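Local coordinates for putative cell adhesion protein (Bacteroides uniformis, PDB 4K4K) that is a putative component of the tip of fimbriae, the surface filaments that mediate cell adhesion and biofilm formation, at residues 13-18 and 54-59; 30-35 and 65-70; 113-118 and 204-209; 241-244 and 248-251. All blocks are in the same frame, centred on the assembly; numbering follows the deposited sequence.

Contact 1 of 4, residues 13-18 and 54-59; sequences VALEAT and RKYTTA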
loop_
_atom_site.group_PDB
_atom_site.type_symbol
_atom_site.label_atom_id
_atom_site.label_comp_id
_atom_site.label_asym_id
_atom_site.label_seq_id
_atom_site.Cartn_x
_atom_site.Cartn_y
_atom_site.Cartn_z
ATOM N N VAL A 13 1.134 26.466 19.314
ATOM C CA VAL A 13 1.182 25.047 19.601
ATOM C C VAL A 13 1.155 24.277 18.300
ATOM O O VAL A 13 0.162 24.313 17.582
ATOM C CB VAL A 13 0.039 24.608 20.568
ATOM C CG1 VAL A 13 0.103 23.106 20.834
ATOM C CG2 VAL A 13 0.100 25.382 21.891
ATOM N N ALA A 14 2.271 23.590 18.001
ATOM C CA ALA A 14 2.406 22.811 16.802
ATOM C C ALA A 14 1.794 21.425 16.968
ATOM O O ALA A 14 1.805 20.849 18.058
ATOM C CB ALA A 14 3.880 22.685 16.457
ATOM N N LEU A 15 1.351 20.856 15.862
ATOM C CA LEU A 15 0.893 19.474 15.835
ATOM C C LEU A 15 2.042 18.529 16.256
ATOM O O LEU A 15 3.181 18.685 15.791
ATOM C CB LEU A 15 0.451 19.137 14.399
ATOM C CG LEU A 15 0.165 17.651 14.104
ATOM C CD1 LEU A 15 -1.084 17.172 14.866
ATOM C CD2 LEU A 15 -0.016 17.450 12.603
ATOM N N GLU A 16 1.744 17.541 17.113
ATOM C CA GLU A 16 2.731 16.529 17.498
ATOM C C GLU A 16 2.242 15.213 16.882
ATOM O O GLU A 16 1.392 14.524 17.466
ATOM C CB GLU A 16 2.897 16.430 19.017
ATOM C CG GLU A 16 3.452 17.703 19.650
ATOM C CD GLU A 16 3.553 17.708 21.165
ATOM O OE1 GLU A 16 3.387 16.637 21.795
ATOM O OE2 GLU A 16 3.805 18.801 21.725
ATOM N N ALA A 17 2.750 14.895 15.694
ATOM C CA ALA A 17 2.295 13.742 14.932
ATOM C C ALA A 17 3.146 12.521 15.130
ATOM O O ALA A 17 4.369 12.602 15.051
ATOM C CB ALA A 17 2.253 14.082 13.440
ATOM N N THR A 18 2.476 11.365 15.298
ATOM C CA THR A 18 3.091 10.027 15.377
ATOM C C THR A 18 2.245 9.036 14.565
ATOM O O THR A 18 1.114 9.349 14.205
ATOM C CB THR A 18 3.217 9.540 16.824
ATOM O OG1 THR A 18 1.904 9.508 17.413
ATOM C CG2 THR A 18 4.174 10.386 17.658
ATOM N N ARG A 54 0.281 19.078 3.948
ATOM C CA ARG A 54 1.502 19.525 4.616
ATOM C C ARG A 54 2.497 18.363 4.686
ATOM O O ARG A 54 2.143 17.291 5.167
ATOM C CB ARG A 54 1.161 20.052 6.021
ATOM C CG ARG A 54 0.147 21.194 6.034
ATOM C CD ARG A 54 0.793 22.548 5.806
ATOM N NE ARG A 54 -0.165 23.645 5.936
ATOM C CZ ARG A 54 -0.166 24.541 6.919
ATOM N NH1 ARG A 54 0.747 24.484 7.881
ATOM N NH2 ARG A 54 -1.069 25.508 6.938
ATOM N N LYS A 55 3.731 18.567 4.216
ATOM C CA LYS A 55 4.728 17.498 4.203
ATOM C C LYS A 55 5.334 17.252 5.575
ATOM O O LYS A 55 5.903 18.159 6.165
ATOM C CB LYS A 55 5.842 17.826 3.194
ATOM C CG LYS A 55 6.846 16.689 3.013
ATOM C CD LYS A 55 8.028 17.116 2.132
ATOM C CE LYS A 55 8.893 15.948 1.760
ATOM N NZ LYS A 55 9.975 16.376 0.831
ATOM N N TYR A 56 5.221 16.009 6.050
ATOM C CA TYR A 56 5.807 15.546 7.315
ATOM C C TYR A 56 6.648 14.323 7.019
ATOM O O TYR A 56 6.220 13.463 6.238
ATOM C CB TYR A 56 4.708 15.219 8.330
ATOM C CG TYR A 56 4.225 16.418 9.114
ATOM C CD1 TYR A 56 3.517 17.448 8.492
ATOM C CD2 TYR A 56 4.409 16.491 10.491
ATOM C CE1 TYR A 56 3.093 18.567 9.211
ATOM C CE2 TYR A 56 3.962 17.587 11.225
ATOM C CZ TYR A 56 3.278 18.608 10.586
ATOM O OH TYR A 56 2.897 19.707 11.319
ATOM N N THR A 57 7.827 14.215 7.635
ATOM C CA THR A 57 8.686 13.058 7.382
ATOM C C THR A 57 9.039 12.360 8.661
ATOM O O THR A 57 8.985 12.958 9.724
ATOM C CB THR A 57 9.993 13.446 6.644
ATOM O OG1 THR A 57 10.802 14.267 7.494
ATOM C CG2 THR A 57 9.743 14.115 5.316
ATOM N N THR A 58 9.496 11.122 8.562
ATOM C CA THR A 58 9.998 10.429 9.752
ATOM C C THR A 58 11.458 10.020 9.521
ATOM O O THR A 58 11.858 9.796 8.377
ATOM C CB THR A 58 9.093 9.233 10.126
ATOM O OG1 THR A 58 9.518 8.727 11.396
ATOM C CG2 THR A 58 9.091 8.115 9.062
ATOM N N ALA A 59 12.249 9.930 10.603
ATOM C CA ALA A 59 13.635 9.440 10.565
ATOM C C ALA A 59 13.715 8.113 11.333
ATOM O O ALA A 59 14.730 7.407 11.279
ATOM C CB ALA A 59 14.583 10.470 11.160
HETATM O O HOH W 1 4.189 19.951 13.644
#

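Contact 2 of 4, residues 30-35 and 65-70; sequences KTWEAG and GSFTAA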
loop_
_atom_site.group_PDB
_atom_site.type_symbol
_atom_site.label_atom_id
_atom_site.label_comp_id
_atom_site.label_asym_id
_atom_site.label_seq_id
_atom_site.Cartn_x
_atom_site.Cartn_y
_atom_site.Cartn_z
ATOM N N LYS A 30 10.412 -2.371 12.055
ATOM C CA LYS A 30 10.799 -1.956 10.702
ATOM C C LYS A 30 9.548 -1.582 9.867
ATOM O O LYS A 30 9.390 -2.052 8.735
ATOM C CB LYS A 30 11.632 -3.059 10.019
ATOM N N THR A 31 8.670 -0.715 10.423
ATOM C CA THR A 31 7.441 -0.281 9.738
ATOM C C THR A 31 7.762 0.819 8.695
ATOM O O THR A 31 7.415 0.661 7.523
ATOM C CB THR A 31 6.360 0.160 10.735
ATOM O OG1 THR A 31 6.852 1.252 11.504
ATOM C CG2 THR A 31 5.913 -0.968 11.658
ATOM N N TRP A 32 8.425 1.915 9.120
ATOM C CA TRP A 32 8.819 3.026 8.246
ATOM C C TRP A 32 10.302 2.964 7.943
ATOM O O TRP A 32 11.027 2.201 8.582
ATOM C CB TRP A 32 8.510 4.389 8.911
ATOM C CG TRP A 32 7.101 4.553 9.388
ATOM C CD1 TRP A 32 6.636 4.368 10.657
ATOM C CD2 TRP A 32 5.973 4.956 8.598
ATOM N NE1 TRP A 32 5.280 4.598 10.702
ATOM C CE2 TRP A 32 4.848 4.971 9.453
ATOM C CE3 TRP A 32 5.799 5.293 7.244
ATOM C CZ2 TRP A 32 3.568 5.320 8.999
ATOM C CZ3 TRP A 32 4.535 5.649 6.799
ATOM C CH2 TRP A 32 3.437 5.660 7.671
ATOM N N GLU A 33 10.767 3.788 7.002
ATOM C CA GLU A 33 12.193 3.925 6.711
ATOM C C GLU A 33 12.529 5.401 6.680
ATOM O O GLU A 33 11.690 6.203 6.252
ATOM C CB GLU A 33 12.640 3.193 5.433
ATOM C CG GLU A 33 11.817 3.407 4.177
ATOM C CD GLU A 33 12.162 2.394 3.101
ATOM O OE1 GLU A 33 13.225 2.546 2.457
ATOM O OE2 GLU A 33 11.393 1.418 2.938
ATOM N N ALA A 34 13.727 5.769 7.189
ATOM C CA ALA A 34 14.196 7.158 7.252
ATOM C C ALA A 34 13.931 7.877 5.927
ATOM O O ALA A 34 14.205 7.329 4.853
ATOM C CB ALA A 34 15.679 7.206 7.599
ATOM N N GLY A 35 13.294 9.040 6.031
ATOM C CA GLY A 35 12.929 9.858 4.882
ATOM C C GLY A 35 11.498 9.700 4.396
ATOM O O GLY A 35 11.054 10.519 3.582
ATOM N N GLY A 65 6.836 5.618 15.625
ATOM C CA GLY A 65 7.665 6.681 15.064
ATOM C C GLY A 65 7.000 8.041 14.955
ATOM O O GLY A 65 5.839 8.143 14.548
ATOM N N SER A 66 7.724 9.083 15.359
ATOM C CA SER A 66 7.207 10.441 15.297
ATOM C C SER A 66 7.509 11.055 13.920
ATOM O O SER A 66 8.490 10.678 13.267
ATOM C CB SER A 66 7.761 11.298 16.433
ATOM O OG SER A 66 9.115 11.665 16.242
ATOM N N PHE A 67 6.631 11.960 13.466
ATOM C CA PHE A 67 6.802 12.676 12.199
ATOM C C PHE A 67 7.151 14.104 12.487
ATOM O O PHE A 67 6.679 14.653 13.475
ATOM C CB PHE A 67 5.532 12.630 11.328
ATOM C CG PHE A 67 5.080 11.255 10.913
ATOM C CD1 PHE A 67 5.675 10.605 9.838
ATOM C CD2 PHE A 67 3.989 10.649 11.534
ATOM C CE1 PHE A 67 5.242 9.332 9.442
ATOM C CE2 PHE A 67 3.529 9.392 11.116
ATOM C CZ PHE A 67 4.170 8.734 10.086
ATOM N N THR A 68 7.965 14.713 11.619
ATOM C CA THR A 68 8.388 16.100 11.768
ATOM C C THR A 68 8.031 16.881 10.506
ATOM O O THR A 68 8.248 16.397 9.398
ATOM C CB THR A 68 9.891 16.171 12.092
ATOM O OG1 THR A 68 10.172 15.253 13.151
ATOM C CG2 THR A 68 10.347 17.575 12.479
ATOM N N ALA A 69 7.516 18.079 10.698
ATOM C CA ALA A 69 7.131 18.927 9.595
ATOM C C ALA A 69 8.349 19.323 8.787
ATOM O O ALA A 69 9.399 19.633 9.354
ATOM C CB ALA A 69 6.435 20.172 10.125
ATOM N N ALA A 70 8.218 19.304 7.457
ATOM C CA ALA A 70 9.252 19.858 6.580
ATOM C C ALA A 70 9.289 21.375 6.842
ATOM O O ALA A 70 8.301 21.930 7.337
ATOM C CB ALA A 70 8.918 19.565 5.132
#

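Contact 3 of 4, residues 113-118 and 204-209; sequences KDIDLM and EGIVLP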
loop_
_atom_site.group_PDB
_atom_site.type_symbol
_atom_site.label_atom_id
_atom_site.label_comp_id
_atom_site.label_asym_id
_atom_site.label_seq_id
_atom_site.Cartn_x
_atom_site.Cartn_y
_atom_site.Cartn_z
ATOM N N LYS A 113 7.226 0.289 -2.133
ATOM C CA LYS A 113 6.855 1.379 -1.207
ATOM C C LYS A 113 6.321 2.628 -1.936
ATOM O O LYS A 113 5.531 3.359 -1.350
ATOM C CB LYS A 113 8.031 1.761 -0.279
ATOM C CG LYS A 113 9.198 2.496 -0.944
ATOM C CD LYS A 113 10.177 3.041 0.091
ATOM C CE LYS A 113 11.238 3.928 -0.512
ATOM N NZ LYS A 113 10.720 5.288 -0.828
ATOM N N ASP A 114 6.720 2.859 -3.210
ATOM C CA ASP A 114 6.291 4.049 -3.960
ATOM C C ASP A 114 4.865 3.931 -4.489
ATOM O O ASP A 114 4.301 4.951 -4.895
ATOM C CB ASP A 114 7.265 4.332 -5.117
ATOM C CG ASP A 114 8.599 4.896 -4.616
ATOM O OD1 ASP A 114 8.734 5.110 -3.390
ATOM O OD2 ASP A 114 9.495 5.134 -5.450
ATOM N N ILE A 115 4.281 2.707 -4.498
ATOM C CA ILE A 115 2.892 2.539 -4.948
ATOM C C ILE A 115 1.999 2.044 -3.784
ATOM O O ILE A 115 0.818 1.804 -3.989
ATOM C CB ILE A 115 2.776 1.621 -6.202
ATOM C CG1 ILE A 115 3.332 0.182 -5.914
ATOM C CG2 ILE A 115 3.438 2.284 -7.414
ATOM C CD1 ILE A 115 2.961 -0.903 -6.988
ATOM N N ASP A 116 2.563 1.878 -2.584
ATOM C CA ASP A 116 1.822 1.394 -1.435
ATOM C C ASP A 116 0.996 2.547 -0.813
ATOM O O ASP A 116 1.357 3.095 0.222
ATOM C CB ASP A 116 2.789 0.770 -0.417
ATOM C CG ASP A 116 2.099 0.061 0.715
ATOM O OD1 ASP A 116 0.832 -0.019 0.698
ATOM O OD2 ASP A 116 2.796 -0.345 1.662
ATOM N N LEU A 117 -0.139 2.869 -1.438
ATOM C CA LEU A 117 -1.010 3.953 -0.963
ATOM C C LEU A 117 -1.644 3.562 0.375
ATOM O O LEU A 117 -2.238 2.477 0.509
ATOM C CB LEU A 117 -2.101 4.217 -2.020
ATOM C CG LEU A 117 -3.230 5.182 -1.594
ATOM C CD1 LEU A 117 -2.698 6.617 -1.367
ATOM C CD2 LEU A 117 -4.428 5.105 -2.580
HETATM N N MSE A 118 -1.512 4.436 1.362
HETATM C CA MSE A 118 -2.115 4.233 2.678
HETATM C C MSE A 118 -2.833 5.503 3.095
HETATM O O MSE A 118 -2.384 6.606 2.753
HETATM C CB MSE A 118 -1.063 3.861 3.758
HETATM C CG MSE A 118 -0.207 2.634 3.385
HETATM SE SE MSE A 118 0.845 2.078 4.914
HETATM C CE MSE A 118 1.969 3.534 5.160
ATOM N N GLU A 204 6.481 -10.802 -5.090
ATOM C CA GLU A 204 5.537 -9.921 -4.430
ATOM C C GLU A 204 5.002 -8.903 -5.400
ATOM O O GLU A 204 5.641 -8.588 -6.413
ATOM C CB GLU A 204 6.164 -9.229 -3.202
ATOM C CG GLU A 204 7.250 -8.219 -3.552
ATOM C CD GLU A 204 7.989 -7.608 -2.378
ATOM O OE1 GLU A 204 7.457 -7.643 -1.242
ATOM O OE2 GLU A 204 9.090 -7.055 -2.604
ATOM N N GLY A 205 3.821 -8.411 -5.087
ATOM C CA GLY A 205 3.192 -7.375 -5.887
ATOM C C GLY A 205 2.155 -6.603 -5.109
ATOM O O GLY A 205 1.691 -7.063 -4.074
ATOM N N ILE A 206 1.802 -5.423 -5.606
ATOM C CA ILE A 206 0.732 -4.593 -5.074
ATOM C C ILE A 206 -0.233 -4.400 -6.226
ATOM O O ILE A 206 0.165 -3.944 -7.303
ATOM C CB ILE A 206 1.226 -3.257 -4.463
ATOM C CG1 ILE A 206 2.057 -3.548 -3.193
ATOM C CG2 ILE A 206 0.013 -2.318 -4.134
ATOM C CD1 ILE A 206 2.777 -2.337 -2.565
ATOM N N VAL A 207 -1.473 -4.827 -6.034
ATOM C CA VAL A 207 -2.470 -4.771 -7.107
ATOM C C VAL A 207 -3.711 -4.027 -6.618
ATOM O O VAL A 207 -3.871 -3.791 -5.416
ATOM C CB VAL A 207 -2.823 -6.193 -7.638
ATOM C CG1 VAL A 207 -1.580 -6.887 -8.231
ATOM C CG2 VAL A 207 -3.494 -7.046 -6.551
ATOM N N LEU A 208 -4.613 -3.721 -7.548
ATOM C CA LEU A 208 -5.830 -3.025 -7.184
ATOM C C LEU A 208 -6.868 -3.972 -6.603
ATOM O O LEU A 208 -6.980 -5.124 -7.051
ATOM C CB LEU A 208 -6.429 -2.338 -8.428
ATOM C CG LEU A 208 -5.581 -1.280 -9.127
ATOM C CD1 LEU A 208 -6.399 -0.591 -10.203
ATOM C CD2 LEU A 208 -5.041 -0.234 -8.128
ATOM N N PRO A 209 -7.730 -3.460 -5.697
ATOM C CA PRO A 209 -8.865 -4.284 -5.237
ATOM C C PRO A 209 -9.749 -4.668 -6.423
ATOM O O PRO A 209 -9.827 -3.920 -7.399
ATOM C CB PRO A 209 -9.616 -3.358 -4.260
ATOM C CG PRO A 209 -8.604 -2.288 -3.875
ATOM C CD PRO A 209 -7.756 -2.107 -5.090
#

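Contact 4 of 4, residues 241-244 and 248-251; sequences KAFV and KYLY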
loop_
_atom_site.group_PDB
_atom_site.type_symbol
_atom_site.label_atom_id
_atom_site.label_comp_id
_atom_site.label_asym_id
_atom_site.label_seq_id
_atom_site.Cartn_x
_atom_site.Cartn_y
_atom_site.Cartn_z
ATOM N N LYS A 241 -11.481 -15.265 -4.067
ATOM C CA LYS A 241 -12.527 -15.139 -5.102
ATOM C C LYS A 241 -12.640 -13.644 -5.522
ATOM O O LYS A 241 -13.176 -13.294 -6.578
ATOM C CB LYS A 241 -13.885 -15.666 -4.579
ATOM C CG LYS A 241 -13.884 -17.145 -4.167
ATOM C CD LYS A 241 -13.809 -18.081 -5.365
ATOM C CE LYS A 241 -13.581 -19.518 -4.958
ATOM N NZ LYS A 241 -13.465 -20.400 -6.148
ATOM N N ALA A 242 -12.094 -12.787 -4.679
ATOM C CA ALA A 242 -12.027 -11.332 -4.808
ATOM C C ALA A 242 -10.746 -10.855 -4.181
ATOM O O ALA A 242 -10.171 -11.564 -3.351
ATOM C CB ALA A 242 -13.223 -10.690 -4.094
ATOM N N PHE A 243 -10.297 -9.652 -4.546
ATOM C CA PHE A 243 -9.140 -9.022 -3.901
ATOM C C PHE A 243 -9.680 -7.872 -3.055
ATOM O O PHE A 243 -10.166 -6.881 -3.612
ATOM C CB PHE A 243 -8.108 -8.517 -4.931
ATOM C CG PHE A 243 -7.207 -9.554 -5.572
ATOM C CD1 PHE A 243 -6.841 -10.708 -4.882
ATOM C CD2 PHE A 243 -6.637 -9.322 -6.819
ATOM C CE1 PHE A 243 -5.970 -11.643 -5.461
ATOM C CE2 PHE A 243 -5.747 -10.245 -7.390
ATOM C CZ PHE A 243 -5.411 -11.392 -6.702
ATOM N N VAL A 244 -9.629 -8.010 -1.715
ATOM C CA VAL A 244 -10.162 -7.010 -0.783
ATOM C C VAL A 244 -9.088 -6.004 -0.369
ATOM O O VAL A 244 -8.020 -6.395 0.092
ATOM C CB VAL A 244 -10.797 -7.720 0.453
ATOM C CG1 VAL A 244 -11.254 -6.714 1.517
ATOM C CG2 VAL A 244 -11.950 -8.632 0.020
ATOM N N LYS A 248 -3.574 -8.896 2.530
ATOM C CA LYS A 248 -2.383 -9.554 1.999
ATOM C C LYS A 248 -2.786 -10.982 1.655
ATOM O O LYS A 248 -3.328 -11.680 2.507
ATOM C CB LYS A 248 -1.220 -9.517 3.007
ATOM C CG LYS A 248 0.054 -10.216 2.485
ATOM C CD LYS A 248 1.155 -10.365 3.548
ATOM C CE LYS A 248 1.852 -9.060 3.847
ATOM N NZ LYS A 248 2.897 -9.200 4.892
ATOM N N TYR A 249 -2.597 -11.382 0.391
ATOM C CA TYR A 249 -2.892 -12.738 -0.103
ATOM C C TYR A 249 -1.585 -13.461 -0.191
ATOM O O TYR A 249 -0.661 -13.000 -0.872
ATOM C CB TYR A 249 -3.637 -12.709 -1.463
ATOM C CG TYR A 249 -5.033 -12.128 -1.311
ATOM C CD1 TYR A 249 -5.240 -10.748 -1.298
ATOM C CD2 TYR A 249 -6.136 -12.954 -1.092
ATOM C CE1 TYR A 249 -6.510 -10.207 -1.087
ATOM C CE2 TYR A 249 -7.416 -12.423 -0.904
ATOM C CZ TYR A 249 -7.598 -11.045 -0.892
ATOM O OH TYR A 249 -8.843 -10.486 -0.686
ATOM N N LEU A 250 -1.464 -14.543 0.580
ATOM C CA LEU A 250 -0.247 -15.329 0.635
ATOM C C LEU A 250 -0.467 -16.614 -0.113
ATOM O O LEU A 250 -1.387 -17.364 0.205
ATOM C CB LEU A 250 0.180 -15.602 2.095
ATOM C CG LEU A 250 0.472 -14.350 2.918
ATOM C CD1 LEU A 250 -0.712 -13.983 3.774
ATOM C CD2 LEU A 250 1.711 -14.546 3.762
ATOM N N TYR A 251 0.346 -16.845 -1.150
ATOM C CA TYR A 251 0.235 -18.078 -1.923
ATOM C C TYR A 251 1.496 -18.888 -1.805
ATOM O O TYR A 251 2.592 -18.345 -1.969
ATOM C CB TYR A 251 -0.042 -17.798 -3.418
ATOM C CG TYR A 251 -1.308 -17.016 -3.695
ATOM C CD1 TYR A 251 -2.554 -17.641 -3.688
ATOM C CD2 TYR A 251 -1.257 -15.668 -4.045
ATOM C CE1 TYR A 251 -3.719 -16.933 -3.975
ATOM C CE2 TYR A 251 -2.419 -14.945 -4.316
ATOM C CZ TYR A 251 -3.645 -15.587 -4.292
ATOM O OH TYR A 251 -4.789 -14.887 -4.575
#

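Contact 1 of 4, residues 13-18 and 54-59
The nearest CA atoms of 13-18 and 54-59, A17 CA and Y56 CA, are 8.6 Å apart; no direct hydrogen bond joins the segments, and L15 and A17 meet Y56 through side chains. That spacing is too wide for paired neighbours in a sheet. It fits packing across the interior of the β-sandwich-like, transthyretin-type fold of the Mfa-like fimbrillins, with L15 just ahead of strand 16-18 and A17 within it contributing from one side and strand 47-57 from the other. Y56 carries the contact. Its CG lies anti to the carbonyl carbon (chi1 -85°), and the ring extends from its strand toward L15 and A17. The phenol end meets the leucine: L15 CD2 lies 4.0 Å from Y56 CZ, and the two side chains cross at a slant. L15 sets its CG anti to the backbone N (chi1 170°), and with chi2 at 68° the branch carrying CD2 swings to the phenol end. Nearer the root of the ring, A17 CB stands 4.4 Å from Y56 CD2, a looser touch that again comes in obliquely. All three residues are buried, and together the segments bury 115 Å². I40 of strand 37-44 touches both L15 and Y56, extending the apolar surroundings. The polar end of the tyrosine is nevertheless provided for: its hydroxyl is hydrogen-bonded to the backbone N of I75, and a water connects it to 13-18. That water donates to L15 O at 2.7 Å and lies 2.7 Å from Y56 OH.

Contact 2 of 4, residues 30-35 and 65-70
Aromatic packing dominates the meeting of W32 and F67. The two rings form a T-shaped, edge-to-face pair: the edge of F67 is directed at one face of the W32 six-membered ring, with centroids 5.2 Å apart and planes at 81°. Contact is concentrated at a single atom, F67 CZ, which sits above the rim of the indole and comes within 3.6 Å of W32 CZ2. F67 leaves its backbone with CG anti to the carbonyl carbon (chi1 -61°); its CB bond does not aim at 30-35, yet the ring's far end reaches the indole. Within this fimbrillin-like fold the pair joins the irregular loop ahead of strand 37-44 to the residues leading into strand 68-69, and F137 adds a further edge-to-face contact to W32. The backbones stay apart: the closest CA atoms, G65 CA and W32 CA, are 7.8 Å from each other, and the glycine is only lightly covered by the loop. As for polar bonds, none crosses between the two segments. The indole nitrogen is satisfied by a third party, W32 NE1 bonding to S19 OG, while the backbone of G65 also pairs with S19 and that of F67 with A17.

Contact 3 of 4, residues 113-118 and 204-209
I206 projects from strand 202-207 into the bend at 115-116, and its closest contacts are made by CD1 and CB. At the outer end, I206 CD1 lies 3.8 Å from D116 CB, the side chains crossing at about a right angle, so the aspartate contributes its methylene to an apolar touch. Nearer the strand, I115 CD1 reaches I206 CB at 3.9 Å as the two isoleucines slide past each other in opposite directions. I115 places CG1 between its backbone N and carbonyl carbon (chi1 60°), and the chain then extends to bring CD1 over the strand. D116 centres an inverse gamma turn, whose weak L117 N to I115 O bond spans 2.9 Å; the turn precedes strand 118-126 in this fimbrillin fold and offers both I115 and D116 to the same isoleucine. D116 OD1 is taken by H139 ND1, on strand 132-150. The other side is looser and faces solvent: K113 and D114 are exposed and make no side-chain contact with 204-209. They pair instead with each other, K113 NZ giving a 3.2 Å salt bridge to D114 OD1 from the syn side, 15° out of the carboxylate plane.

Contact 4 of 4, residues 241-244 and 248-251
The hydroxyl of Y249 accepts a hydrogen bond from V244 N at 2.8 Å, nearly straight with an N-H...O angle of 166°. A242 O lies 3.2 Å from the same Y249 OH, and V244 CB packs against that hydroxyl oxygen at 3.6 Å, so the loop curls around the phenol end of a strand residue. The geometry is consistent with a tyrosine corner, the hydroxyl bonding the backbone five residues earlier near the start of a strand. The Y249 ring is also met over one face: F243 CD1 stands 3.8 Å from Y249 CE1, near the ring's rim. The pair is edge-to-face but clearly tilted, with planes at 56° and centroids 5.2 Å apart. F243 points its ring edge at a second tyrosine too, Y251 OH lying in the ring plane 3.6 Å from F243 CE1; that hydroxyl is hydrogen-bonded to S240 OG. The first torsion of F243 (chi1 -77°) carries the ring from a CB bond not aimed at 248-251 to where its far atoms meet Y249 and Y251. In this all-β fimbrillin fold the loop thus folds back over strand 247-256, which is flanked by strand 132-150, running parallel to it, and strand 259-268, running antiparallel.

How the contacts relate
From the N terminus, 13-18 is followed, after an unmodelled gap at 21-28, by 30-35, and the chain then returns through 54-59 and 65-70; contacts 1 and 2 therefore cross rather than nest. They adjoin directly where strands 47-57 and 68-69 pair antiparallel, T68 N probably bonding to T57 O. Contact 3 opens after both have closed and spans the longest loop, 85 residues, while contact 4 closes a short turn after it. W32 packs on selenomethionine M118, so contact 2 joins the loop before strand 37-44 to strand 118-126; V207 and P209 meet F243, linking contact 3 to contact 4. Contact 3, near the chain's centre, lies between contacts 1 and 4, whose centres are about 33 Å apart.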